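Local coordinates for protein laminin subunit ALPHA-1 (Mus musculus, PDB 2JD4) that probably helps anchor laminin-111 of the basement membrane to the cell surface through its terminal pair of metal-binding LG domains, LG4 and LG5, at residues A[69-73]-A[137-141]. The protein carries 4 engineered substitutions. Coordinates in Å, arbitrary orientation, origin at the centre of the assembly. Residue numbers count along the deposited sequence, not the author numbering.
With MG (magnesium ion), chain C.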
ATOM      1  N   MET A  69       0.725 -26.015  14.816  1.00 32.93           N
ATOM      2  CA  MET A  69       1.916 -26.859  14.773  1.00 32.47           C
ATOM      3  C   MET A  69       2.182 -27.320  13.343  1.00 29.84           C
ATOM      4  O   MET A  69       3.293 -27.727  13.008  1.00 26.71           O
ATOM      5  CB  MET A  69       1.741 -28.065  15.702  1.00 39.35           C
ATOM      6  CG  MET A  69       2.754 -28.121  16.837  1.00 49.46           C
ATOM      7  SD  MET A  69       2.981 -26.537  17.682  1.00 59.91           S
ATOM      8  CE  MET A  69       1.562 -26.527  18.806  1.00 57.33           C
ATOM      9  N   ASP A  70       1.142 -27.262  12.511  1.00 25.45           N
ATOM     10  CA  ASP A  70       1.230 -27.620  11.097  1.00 24.76           C
ATOM     11  C   ASP A  70       0.789 -26.374  10.329  1.00 22.50           C
ATOM     12  O   ASP A  70      -0.137 -25.688  10.758  1.00 22.82           O
ATOM     13  CB  ASP A  70       0.268 -28.765  10.752  1.00 26.87           C
ATOM     14  CG  ASP A  70       0.754 -30.118  11.235  1.00 30.62           C
ATOM     15  OD1 ASP A  70       1.066 -30.240  12.437  1.00 27.73           O
ATOM     16  OD2 ASP A  70       0.813 -31.056  10.404  1.00 24.35           O
ATOM     17  N   TYR A  71       1.440 -26.077   9.207  1.00 23.98           N
ATOM     18  CA  TYR A  71       1.051 -24.913   8.407  1.00 23.86           C
ATOM     19  C   TYR A  71       1.680 -24.920   7.027  1.00 22.57           C
ATOM     20  O   TYR A  71       2.578 -25.706   6.745  1.00 23.68           O
ATOM     21  CB  TYR A  71       1.426 -23.609   9.130  1.00 24.36           C
ATOM     22  CG  TYR A  71       2.918 -23.390   9.287  1.00 26.26           C
ATOM     23  CD1 TYR A  71       3.712 -23.050   8.193  1.00 23.70           C
ATOM     24  CD2 TYR A  71       3.542 -23.566  10.525  1.00 26.15           C
ATOM     25  CE1 TYR A  71       5.095 -22.894   8.321  1.00 24.25           C
ATOM     26  CE2 TYR A  71       4.927 -23.416  10.663  1.00 24.75           C
ATOM     27  CZ  TYR A  71       5.693 -23.082   9.558  1.00 23.64           C
ATOM     28  OH  TYR A  71       7.056 -22.959   9.677  1.00 21.08           O
ATOM     29  N   ALA A  72       1.176 -24.042   6.165  1.00 20.92           N
ATOM     30  CA  ALA A  72       1.687 -23.878   4.809  1.00 20.44           C
ATOM     31  C   ALA A  72       1.363 -22.439   4.417  1.00 20.49           C
ATOM     32  O   ALA A  72       0.250 -21.969   4.660  1.00 20.66           O
ATOM     33  CB  ALA A  72       1.013 -24.850   3.853  1.00 21.87           C
ATOM     34  N   THR A  73       2.325 -21.745   3.818  1.00 19.27           N
ATOM     35  CA  THR A  73       2.111 -20.357   3.425  1.00 17.61           C
ATOM     36  C   THR A  73       2.944 -19.936   2.215  1.00 18.28           C
ATOM     37  O   THR A  73       3.976 -20.545   1.905  1.00 17.01           O
ATOM     38  CB  THR A  73       2.427 -19.404   4.612  1.00 20.32           C
ATOM     39  OG1 THR A  73       2.176 -18.046   4.231  1.00 18.92           O
ATOM     40  CG2 THR A  73       3.886 -19.542   5.035  1.00 19.38           C
ATOM     41  N   THR A 137       2.433 -35.952   7.377  1.00 30.94           N
ATOM     42  CA  THR A 137       1.193 -35.323   6.940  1.00 30.09           C
ATOM     43  C   THR A 137       1.035 -33.844   7.290  1.00 29.54           C
ATOM     44  O   THR A 137       1.480 -33.389   8.347  1.00 30.60           O
ATOM     45  CB  THR A 137      -0.038 -36.078   7.502  1.00 27.94           C
ATOM     46  OG1 THR A 137      -0.065 -35.974   8.934  1.00 28.75           O
ATOM     47  CG2 THR A 137       0.009 -37.548   7.103  1.00 28.92           C
ATOM     48  N   LEU A 138       0.408 -33.101   6.379  1.00 29.74           N
ATOM     49  CA  LEU A 138       0.123 -31.686   6.595  1.00 28.55           C
ATOM     50  C   LEU A 138      -1.295 -31.693   7.141  1.00 27.93           C
ATOM     51  O   LEU A 138      -2.254 -31.885   6.391  1.00 30.56           O
ATOM     52  CB  LEU A 138       0.171 -30.897   5.279  1.00 26.79           C
ATOM     53  CG  LEU A 138      -0.321 -29.441   5.335  1.00 28.03           C
ATOM     54  CD1 LEU A 138       0.605 -28.598   6.223  1.00 25.97           C
ATOM     55  CD2 LEU A 138      -0.371 -28.863   3.918  1.00 21.42           C
ATOM     56  N   ASP A 139      -1.416 -31.509   8.450  1.00 26.10           N
ATOM     57  CA  ASP A 139      -2.706 -31.516   9.130  1.00 27.33           C
ATOM     58  C   ASP A 139      -3.136 -30.097   9.471  1.00 29.39           C
ATOM     59  O   ASP A 139      -2.598 -29.490  10.402  1.00 26.90           O
ATOM     60  CB  ASP A 139      -2.595 -32.346  10.411  1.00 29.77           C
ATOM     61  CG  ASP A 139      -1.985 -33.711  10.163  1.00 33.73           C
ATOM     62  OD1 ASP A 139      -2.685 -34.577   9.597  1.00 33.09           O
ATOM     63  OD2 ASP A 139      -0.802 -33.915  10.519  1.00 31.00           O
ATOM     64  N   VAL A 140      -4.114 -29.575   8.732  1.00 26.20           N
ATOM     65  CA  VAL A 140      -4.586 -28.214   8.966  1.00 29.83           C
ATOM     66  C   VAL A 140      -6.105 -28.082   8.889  1.00 31.02           C
ATOM     67  O   VAL A 140      -6.783 -28.960   8.356  1.00 30.55           O
ATOM     68  CB  VAL A 140      -3.974 -27.239   7.934  1.00 29.04           C
ATOM     69  CG1 VAL A 140      -2.451 -27.300   7.999  1.00 32.23           C
ATOM     70  CG2 VAL A 140      -4.455 -27.598   6.538  1.00 31.70           C
ATOM     71  N   GLU A 141      -6.624 -26.975   9.420  1.00 30.45           N
ATOM     72  CA  GLU A 141      -8.059 -26.694   9.407  1.00 32.27           C
ATOM     73  C   GLU A 141      -8.558 -26.566   7.974  1.00 31.66           C
ATOM     74  O   GLU A 141      -7.815 -26.132   7.094  1.00 29.24           O
ATOM     75  CB  GLU A 141      -8.351 -25.393  10.156  1.00 35.62           C
ATOM     76  CG  GLU A 141      -8.156 -25.467  11.651  1.00 40.78           C
ATOM     77  CD  GLU A 141      -9.185 -26.348  12.324  1.00 47.90           C
ATOM     78  OE1 GLU A 141      -9.162 -27.579  12.103  1.00 48.70           O
ATOM     79  OE2 GLU A 141     -10.023 -25.803  13.071  1.00 51.28           O
TER
HETATM   80 MG    MG C4061       1.378 -33.241  10.574  1.00 30.82          MG
HETATM   81  O   HOH W   1       1.360 -32.817  12.877  1.00 31.57           O
HETATM   82  O   HOH W   2       2.195 -35.320  10.786  1.00 27.12           O
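A metal site at the rim of the LG4 beta sandwich joins the start of strand 71-77 to the loop that precedes strand 143-146. The magnesium ion is bound by Asp-70 OD2 at 2.3 Å, by the main-chain Thr-137 O at 2.2 Å and by Asp-139 OD2 at 2.3 Å. Water 2 lies opposite Asp-70 OD2 and water 1 opposite Thr-137 O; the main-chain oxygen of Leu-87 completes an octahedral, all-oxygen shell. Hydrogen bonds hold these ligands in place. Asp-139 N donates to Asp-70 OD2 (3.0 Å, nearly linear), so this one carboxylate oxygen meets both the ion and the loop backbone. Asp-70 OD1 accepts a hydrogen bond from water 1 (2.6 Å), while Thr-137 OG1 donates to Asp-139 OD2 (2.7 Å) and accepts from water 2 (3.0 Å). Away from the ion the contact is by van der Waals packing: Leu-138 CD2 meets Ala-72 CB at 4.2 Å in an apolar pair, Leu-138 CD1 lies against the carbonyl Tyr-71 O (3.5 Å), and Val-140 CG1 packs on Asp-70 CB (4.1 Å). Leu-45 of strand 44-53, in the other sheet, touches both Ala-72 and Leu-138, tying this patch to the sandwich interior. Tyr-71 turns its CA-to-CB bond away from the loop, and its hydroxyl is hydrogen-bonded to Arg-91. Asp-70 OD2 and Asp-139 OD2 are 3.3 Å apart, a separation of carboxylate oxygens that the shared cation makes tolerable. Two waters in the shell mark positions that an incoming acidic ligand could take, consistent with the metal-dependent receptor binding known for LG domains, in which calcium is the usual ion.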